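Adenylate kinase (Schistosoma mansoni, PDB 3UMF) probably catalyses the reversible transfer of a phosphoryl group between adenine nucleotides, converting ATP and AMP into two molecules of ADP. Local coordinates at residues Ala66-Gly71 and Glu77-Met82; Lys190-Asp195 and Asn208-Lys213. All coordinates share one frame; numbering follows the deposited sequence.

Contact 1 of 2, residues Ala66-Gly71 and Glu77-Met82; sequences AEVQSG and ELKAMM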
ATOM      1  N   ALA A  66       0.670  12.048 -11.909  1.00 27.24           N
ATOM      2  CA  ALA A  66       1.528  12.034 -13.088  1.00 32.64           C
ATOM      3  C   ALA A  66       0.709  11.981 -14.375  1.00 30.21           C
ATOM      4  O   ALA A  66       1.096  12.563 -15.384  1.00 29.78           O
ATOM      5  CB  ALA A  66       2.495  10.865 -13.026  1.00 34.40           C
ATOM      6  N   GLU A  67      -0.425  11.287 -14.333  1.00 33.45           N
ATOM      7  CA  GLU A  67      -1.308  11.207 -15.496  1.00 34.93           C
ATOM      8  C   GLU A  67      -1.965  12.559 -15.773  1.00 29.36           C
ATOM      9  O   GLU A  67      -2.064  12.984 -16.923  1.00 28.59           O
ATOM     10  CB  GLU A  67      -2.364  10.115 -15.303  1.00 33.56           C
ATOM     11  CG  GLU A  67      -3.197   9.827 -16.543  1.00 42.93           C
ATOM     12  CD  GLU A  67      -2.351   9.488 -17.760  1.00 48.43           C
ATOM     13  OE1 GLU A  67      -1.419   8.668 -17.638  1.00 48.01           O
ATOM     14  OE2 GLU A  67      -2.617  10.047 -18.846  1.00 62.23           O
ATOM     15  N   VAL A  68      -2.404  13.235 -14.716  1.00 26.71           N
ATOM     16  CA  VAL A  68      -2.959  14.580 -14.837  1.00 31.66           C
ATOM     17  C   VAL A  68      -1.930  15.570 -15.404  1.00 37.93           C
ATOM     18  O   VAL A  68      -2.272  16.441 -16.204  1.00 43.08           O
ATOM     19  CB  VAL A  68      -3.513  15.085 -13.478  1.00 31.22           C
ATOM     20  CG1 VAL A  68      -3.845  16.570 -13.536  1.00 30.12           C
ATOM     21  CG2 VAL A  68      -4.742  14.280 -13.075  1.00 30.44           C
ATOM     22  N   GLN A  69      -0.670  15.420 -15.004  1.00 32.22           N
ATOM     23  CA  GLN A  69       0.400  16.296 -15.488  1.00 35.39           C
ATOM     24  C   GLN A  69       0.908  15.910 -16.883  1.00 37.02           C
ATOM     25  O   GLN A  69       1.745  16.606 -17.455  1.00 38.17           O
ATOM     26  CB  GLN A  69       1.578  16.301 -14.498  1.00 40.31           C
ATOM     27  CG  GLN A  69       1.279  16.898 -13.127  1.00 43.60           C
ATOM     28  CD  GLN A  69       2.393  16.636 -12.124  1.00 49.61           C
ATOM     29  OE1 GLN A  69       3.202  15.721 -12.299  1.00 48.55           O
ATOM     30  NE2 GLN A  69       2.442  17.441 -11.067  1.00 48.49           N
ATOM     31  N   SER A  70       0.402  14.807 -17.429  1.00 36.16           N
ATOM     32  CA  SER A  70       0.888  14.286 -18.710  1.00 36.94           C
ATOM     33  C   SER A  70       0.415  15.096 -19.916  1.00 31.77           C
ATOM     34  O   SER A  70       1.067  15.103 -20.959  1.00 35.03           O
ATOM     35  CB  SER A  70       0.469  12.827 -18.891  1.00 37.33           C
ATOM     36  OG  SER A  70      -0.927  12.729 -19.110  1.00 38.82           O
ATOM     37  N   GLY A  71      -0.729  15.758 -19.776  1.00 32.61           N
ATOM     38  CA  GLY A  71      -1.305  16.522 -20.867  1.00 31.67           C
ATOM     39  C   GLY A  71      -2.206  15.700 -21.772  1.00 36.44           C
ATOM     40  O   GLY A  71      -2.792  16.228 -22.716  1.00 43.91           O
ATOM     41  N   GLU A  77      -9.453  14.374 -18.381  1.00 37.86           N
ATOM     42  CA  GLU A  77     -10.726  13.854 -17.898  1.00 39.46           C
ATOM     43  C   GLU A  77     -10.611  13.362 -16.461  1.00 32.33           C
ATOM     44  O   GLU A  77     -11.558  13.490 -15.682  1.00 30.62           O
ATOM     45  CB  GLU A  77     -11.256  12.748 -18.810  1.00 46.56           C
ATOM     46  CG  GLU A  77     -12.607  12.196 -18.375  1.00 59.84           C
ATOM     47  CD  GLU A  77     -13.636  13.288 -18.123  1.00 68.42           C
ATOM     48  OE1 GLU A  77     -13.756  14.207 -18.962  1.00 70.68           O
ATOM     49  OE2 GLU A  77     -14.327  13.233 -17.083  1.00 69.57           O
ATOM     50  N   LEU A  78      -9.456  12.802 -16.109  1.00 33.13           N
ATOM     51  CA  LEU A  78      -9.201  12.399 -14.728  1.00 33.23           C
ATOM     52  C   LEU A  78      -9.302  13.598 -13.799  1.00 30.82           C
ATOM     53  O   LEU A  78      -9.924  13.523 -12.741  1.00 31.69           O
ATOM     54  CB  LEU A  78      -7.810  11.777 -14.586  1.00 41.29           C
ATOM     55  CG  LEU A  78      -7.659  10.270 -14.792  1.00 50.70           C
ATOM     56  CD1 LEU A  78      -6.256   9.827 -14.389  1.00 50.19           C
ATOM     57  CD2 LEU A  78      -8.714   9.508 -14.008  1.00 50.39           C
ATOM     58  N   LYS A  79      -8.686  14.701 -14.212  1.00 29.46           N
ATOM     59  CA  LYS A  79      -8.677  15.933 -13.432  1.00 31.75           C
ATOM     60  C   LYS A  79     -10.091  16.479 -13.238  1.00 33.54           C
ATOM     61  O   LYS A  79     -10.463  16.881 -12.135  1.00 36.85           O
ATOM     62  CB  LYS A  79      -7.784  16.975 -14.113  1.00 40.65           C
ATOM     63  CG  LYS A  79      -7.555  18.248 -13.313  1.00 45.09           C
ATOM     64  CD  LYS A  79      -6.501  19.125 -13.977  1.00 50.35           C
ATOM     65  CE  LYS A  79      -6.293  20.423 -13.217  1.00 53.87           C
ATOM     66  NZ  LYS A  79      -7.525  21.254 -13.190  1.00 60.12           N
ATOM     67  N   ALA A  80     -10.880  16.475 -14.309  1.00 36.00           N
ATOM     68  CA  ALA A  80     -12.263  16.938 -14.242  1.00 38.75           C
ATOM     69  C   ALA A  80     -13.107  16.044 -13.338  1.00 39.59           C
ATOM     70  O   ALA A  80     -13.976  16.531 -12.616  1.00 41.68           O
ATOM     71  CB  ALA A  80     -12.870  17.016 -15.636  1.00 42.23           C
ATOM     72  N   MET A  81     -12.845  14.739 -13.382  1.00 39.67           N
ATOM     73  CA  MET A  81     -13.534  13.784 -12.514  1.00 38.12           C
ATOM     74  C   MET A  81     -13.193  14.044 -11.051  1.00 39.63           C
ATOM     75  O   MET A  81     -14.074  14.064 -10.193  1.00 43.66           O
ATOM     76  CB  MET A  81     -13.156  12.348 -12.889  1.00 36.13           C
ATOM     77  CG  MET A  81     -13.790  11.850 -14.176  1.00 43.71           C
ATOM     78  SD  MET A  81     -12.967  10.384 -14.834  1.00 63.46           S
ATOM     79  CE  MET A  81     -13.113   9.259 -13.448  1.00 46.69           C
ATOM     80  N   MET A  82     -11.905  14.234 -10.777  1.00 34.47           N
ATOM     81  CA  MET A  82     -11.435  14.536  -9.430  1.00 40.08           C
ATOM     82  C   MET A  82     -12.064  15.822  -8.905  1.00 41.61           C
ATOM     83  O   MET A  82     -12.459  15.901  -7.743  1.00 44.13           O
ATOM     84  CB  MET A  82      -9.912  14.657  -9.412  1.00 40.12           C
ATOM     85  CG  MET A  82      -9.168  13.357  -9.673  1.00 36.70           C
ATOM     86  SD  MET A  82      -7.410  13.636  -9.962  1.00 45.53           S
ATOM     87  CE  MET A  82      -6.832  11.956 -10.181  1.00 32.16           C
TER
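The flat carboxylate of E67 stays beyond contact distance of L78; the aliphatic stem below it does the touching, with E67 CG 3.7 Å and E67 CB 4.0 Å from L78 CD1. The chain of E67 bends at chi2 (55°), and E67 OE2 hydrogen-bonds to S72 OG in the turn between the helices. The E67 and L78 side chains cross at about a right angle. V68 buries more area here than any other residue; V68 CA lies 6.0 Å from K79 CA, and the two valine methyls divide the work. V68 CG1, held anti to the backbone N (chi1 169°), sits against the lysine stem, 3.7 Å from K79 CD. V68 CG2 instead faces the groove between two residues one helical turn apart: it lies 4.2 Å from L78 CB and 4.2 Å from M82 SD. The stem of K79 runs extended past the valine, and its end leads away. No hydrogen bond spans the segments, and each touching pair meets through side-chain carbon or sulfur, so the 191 Å² is van der Waals packing. L78 also touches L64 of helix 60-68 and V92 of helix 90-104, which continues the packing to the next helix. G71 has positive phi (88°), outside the helical range, in the turn leading to helix 73-84. Two short consecutive helices packed in this way are consistent with the small helical AMP-binding domain of adenylate kinases.

Contact 2 of 2, residues Lys190-Asp195 and Asn208-Lys213; sequences KVITID and NHELQK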
ATOM      1  N   LYS A 190       0.477 -15.540   2.925  1.00 32.48           N
ATOM      2  CA  LYS A 190       1.232 -14.485   2.243  1.00 29.53           C
ATOM      3  C   LYS A 190       1.221 -13.157   2.995  1.00 31.37           C
ATOM      4  O   LYS A 190       1.692 -12.146   2.475  1.00 32.22           O
ATOM      5  CB  LYS A 190       0.686 -14.261   0.827  1.00 32.07           C
ATOM      6  CG  LYS A 190       1.142 -15.282  -0.201  1.00 38.75           C
ATOM      7  CD  LYS A 190       0.481 -15.015  -1.542  1.00 40.97           C
ATOM      8  CE  LYS A 190       1.379 -15.412  -2.700  1.00 45.27           C
ATOM      9  NZ  LYS A 190       0.726 -15.154  -4.014  1.00 43.65           N
ATOM     10  N   VAL A 191       0.681 -13.152   4.210  1.00 27.06           N
ATOM     11  CA  VAL A 191       0.624 -11.923   4.996  1.00 28.02           C
ATOM     12  C   VAL A 191       1.698 -11.889   6.074  1.00 32.98           C
ATOM     13  O   VAL A 191       1.807 -12.807   6.890  1.00 30.61           O
ATOM     14  CB  VAL A 191      -0.764 -11.726   5.657  1.00 28.32           C
ATOM     15  CG1 VAL A 191      -0.760 -10.502   6.572  1.00 27.49           C
ATOM     16  CG2 VAL A 191      -1.835 -11.589   4.591  1.00 25.96           C
ATOM     17  N   ILE A 192       2.508 -10.836   6.052  1.00 26.06           N
ATOM     18  CA  ILE A 192       3.441 -10.567   7.135  1.00 27.39           C
ATOM     19  C   ILE A 192       2.786  -9.581   8.092  1.00 28.76           C
ATOM     20  O   ILE A 192       2.679  -8.387   7.795  1.00 30.08           O
ATOM     21  CB  ILE A 192       4.759  -9.974   6.611  1.00 31.02           C
ATOM     22  CG1 ILE A 192       5.470 -10.982   5.704  1.00 31.16           C
ATOM     23  CG2 ILE A 192       5.664  -9.579   7.764  1.00 32.68           C
ATOM     24  CD1 ILE A 192       6.726 -10.442   5.067  1.00 28.20           C
ATOM     25  N   THR A 193       2.326 -10.082   9.230  1.00 27.76           N
ATOM     26  CA  THR A 193       1.682  -9.228  10.219  1.00 30.06           C
ATOM     27  C   THR A 193       2.735  -8.639  11.145  1.00 31.41           C
ATOM     28  O   THR A 193       3.355  -9.357  11.934  1.00 26.70           O
ATOM     29  CB  THR A 193       0.620  -9.999  11.022  1.00 34.07           C
ATOM     30  OG1 THR A 193      -0.395 -10.467  10.125  1.00 32.93           O
ATOM     31  CG2 THR A 193      -0.017  -9.101  12.076  1.00 31.77           C
ATOM     32  N   ILE A 194       2.951  -7.333  11.033  1.00 28.50           N
ATOM     33  CA  ILE A 194       3.948  -6.666  11.854  1.00 23.26           C
ATOM     34  C   ILE A 194       3.279  -5.964  13.026  1.00 26.59           C
ATOM     35  O   ILE A 194       2.326  -5.208  12.844  1.00 24.70           O
ATOM     36  CB  ILE A 194       4.769  -5.635  11.037  1.00 22.60           C
ATOM     37  CG1 ILE A 194       5.521  -6.333   9.899  1.00 24.43           C
ATOM     38  CG2 ILE A 194       5.758  -4.900  11.935  1.00 25.79           C
ATOM     39  CD1 ILE A 194       6.604  -7.297  10.375  1.00 24.82           C
ATOM     40  N   ASP A 195       3.761  -6.238  14.233  1.00 26.29           N
ATOM     41  CA  ASP A 195       3.325  -5.503  15.413  1.00 28.82           C
ATOM     42  C   ASP A 195       4.005  -4.135  15.370  1.00 28.57           C
ATOM     43  O   ASP A 195       5.199  -4.013  15.649  1.00 31.75           O
ATOM     44  CB  ASP A 195       3.715  -6.265  16.683  1.00 32.17           C
ATOM     45  CG  ASP A 195       3.258  -5.571  17.960  1.00 35.70           C
ATOM     46  OD1 ASP A 195       2.738  -4.433  17.898  1.00 33.27           O
ATOM     47  OD2 ASP A 195       3.438  -6.165  19.043  1.00 40.12           O
ATOM     48  N   ASN A 208      12.446  -6.683   8.124  1.00 27.62           N
ATOM     49  CA  ASN A 208      13.540  -7.267   7.355  1.00 28.85           C
ATOM     50  C   ASN A 208      13.746  -8.744   7.668  1.00 28.79           C
ATOM     51  O   ASN A 208      14.120  -9.520   6.792  1.00 27.05           O
ATOM     52  CB  ASN A 208      14.838  -6.486   7.576  1.00 37.35           C
ATOM     53  CG  ASN A 208      14.766  -5.078   7.020  1.00 45.07           C
ATOM     54  OD1 ASN A 208      13.946  -4.783   6.150  1.00 45.24           O
ATOM     55  ND2 ASN A 208      15.628  -4.201   7.516  1.00 50.04           N
ATOM     56  N   HIS A 209      13.501  -9.124   8.919  1.00 30.64           N
ATOM     57  CA  HIS A 209      13.611 -10.518   9.334  1.00 33.37           C
ATOM     58  C   HIS A 209      12.540 -11.366   8.655  1.00 34.29           C
ATOM     59  O   HIS A 209      12.810 -12.471   8.188  1.00 31.98           O
ATOM     60  CB  HIS A 209      13.494 -10.635  10.857  1.00 32.18           C
ATOM     61  CG  HIS A 209      13.641 -12.033  11.371  1.00 35.66           C
ATOM     62  ND1 HIS A 209      12.560 -12.841  11.649  1.00 36.69           N
ATOM     63  CD2 HIS A 209      14.742 -12.767  11.656  1.00 41.26           C
ATOM     64  CE1 HIS A 209      12.989 -14.013  12.084  1.00 33.11           C
ATOM     65  NE2 HIS A 209      14.309 -13.994  12.098  1.00 43.66           N
ATOM     66  N   GLU A 210      11.326 -10.833   8.589  1.00 30.61           N
ATOM     67  CA  GLU A 210      10.215 -11.551   7.975  1.00 27.00           C
ATOM     68  C   GLU A 210      10.333 -11.613   6.451  1.00 27.63           C
ATOM     69  O   GLU A 210      10.016 -12.635   5.845  1.00 27.92           O
ATOM     70  CB  GLU A 210       8.881 -10.934   8.402  1.00 25.90           C
ATOM     71  CG  GLU A 210       8.609 -11.050   9.892  1.00 21.35           C
ATOM     72  CD  GLU A 210       8.639 -12.487  10.372  1.00 36.83           C
ATOM     73  OE1 GLU A 210       7.965 -13.336   9.750  1.00 35.31           O
ATOM     74  OE2 GLU A 210       9.338 -12.777  11.367  1.00 42.60           O
ATOM     75  N   LEU A 211      10.802 -10.527   5.837  1.00 28.91           N
ATOM     76  CA  LEU A 211      10.983 -10.479   4.385  1.00 31.99           C
ATOM     77  C   LEU A 211      11.997 -11.507   3.884  1.00 32.27           C
ATOM     78  O   LEU A 211      11.951 -11.920   2.724  1.00 31.34           O
ATOM     79  CB  LEU A 211      11.398  -9.078   3.935  1.00 30.37           C
ATOM     80  CG  LEU A 211      10.276  -8.050   3.793  1.00 30.23           C
ATOM     81  CD1 LEU A 211      10.854  -6.677   3.473  1.00 27.32           C
ATOM     82  CD2 LEU A 211       9.289  -8.485   2.716  1.00 28.74           C
ATOM     83  N   GLN A 212      12.914 -11.909   4.758  1.00 30.47           N
ATOM     84  CA  GLN A 212      13.905 -12.927   4.425  1.00 41.35           C
ATOM     85  C   GLN A 212      13.228 -14.247   4.090  1.00 38.77           C
ATOM     86  O   GLN A 212      13.676 -14.979   3.212  1.00 39.88           O
ATOM     87  CB  GLN A 212      14.871 -13.127   5.596  1.00 51.91           C
ATOM     88  CG  GLN A 212      16.276 -12.613   5.349  1.00 65.67           C
ATOM     89  CD  GLN A 212      17.165 -12.748   6.570  1.00 77.42           C
ATOM     90  OE1 GLN A 212      17.158 -13.776   7.249  1.00 82.69           O
ATOM     91  NE2 GLN A 212      17.930 -11.703   6.862  1.00 79.23           N
ATOM     92  N   LYS A 213      12.137 -14.539   4.793  1.00 36.30           N
ATOM     93  CA  LYS A 213      11.390 -15.776   4.589  1.00 40.83           C
ATOM     94  C   LYS A 213      10.760 -15.846   3.198  1.00 40.58           C
ATOM     95  O   LYS A 213      10.447 -16.929   2.708  1.00 42.84           O
ATOM     96  CB  LYS A 213      10.318 -15.938   5.670  1.00 39.85           C
ATOM     97  CG  LYS A 213      10.853 -15.892   7.097  1.00 38.88           C
ATOM     98  CD  LYS A 213       9.731 -16.082   8.107  1.00 42.13           C
ATOM     99  CE  LYS A 213      10.202 -15.810   9.529  1.00 42.71           C
ATOM    100  NZ  LYS A 213       9.069 -15.828  10.500  1.00 44.40           N
TER
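Strand 191-195 and helical segment 208-212 run nearly antiparallel, at 164°, with a closest axis approach of 9.6 Å, and the CA atoms of I192 and E210 come nearest, at 6.9 Å. I192 carries the contact with two branches. Its CG2, anti to the backbone N, presses on the root of the glutamate, with I192 CG2 3.5 Å from E210 CB and 3.9 Å from E210 CG. The other branch ends in I192 CD1, which meets L211 CD2 at 4.0 Å, the two side chains crossing at about a right angle. I194 adds a looser touch through I194 CD1, 4.3 Å from E210 CG.

E210 therefore packs with its methylenes, while a bend at chi2 (-57°) brings its carboxylate beside H209 and K213. There K213 NZ forms a salt bridge to E210 OE1 at 2.8 Å, approaching on the syn side and close to the carboxylate plane. H209 ND1 donates to E210 OE2 at 3.2 Å; the oxygen lies in the imidazole plane but is itself met from above the carboxylate, 47° out of plane. K206 makes a further salt bridge to the same oxygen. Bonds to both oxygens limit rotation of the group, and the two lysines would probably stabilise its negative charge.

Strand 191-195 is an outermost strand of the five-stranded parallel sheet, hydrogen-bonded along its backbone to strand 135-140. L211 continues the apolar layer, reaching C135 of that strand and L49 of helix 42-53, while I194 also touches I203 and V207. Helix 200-212 thus covers one face of the sheet edge next to helix 42-53, whereas V191 and T193 meet helix 179-186.

How the contacts relate
Contacts 1 and 2 lie on opposite sides of the chain's centre, their own centres 36 Å apart and their nearest atoms about 25 Å apart, and no helix or strand is common to both. Contact 1 is a surface contact between two helices joined by a short turn; contact 2 is buried, setting a helix against a strand of the central sheet. Neither has a hydrogen bond across its segments, and each uses the aliphatic part of a glutamate. Their polar ends differ: in contact 1 the carboxylate turns to a serine, while in contact 2 it is met by H209, K206 and K213, all close in sequence.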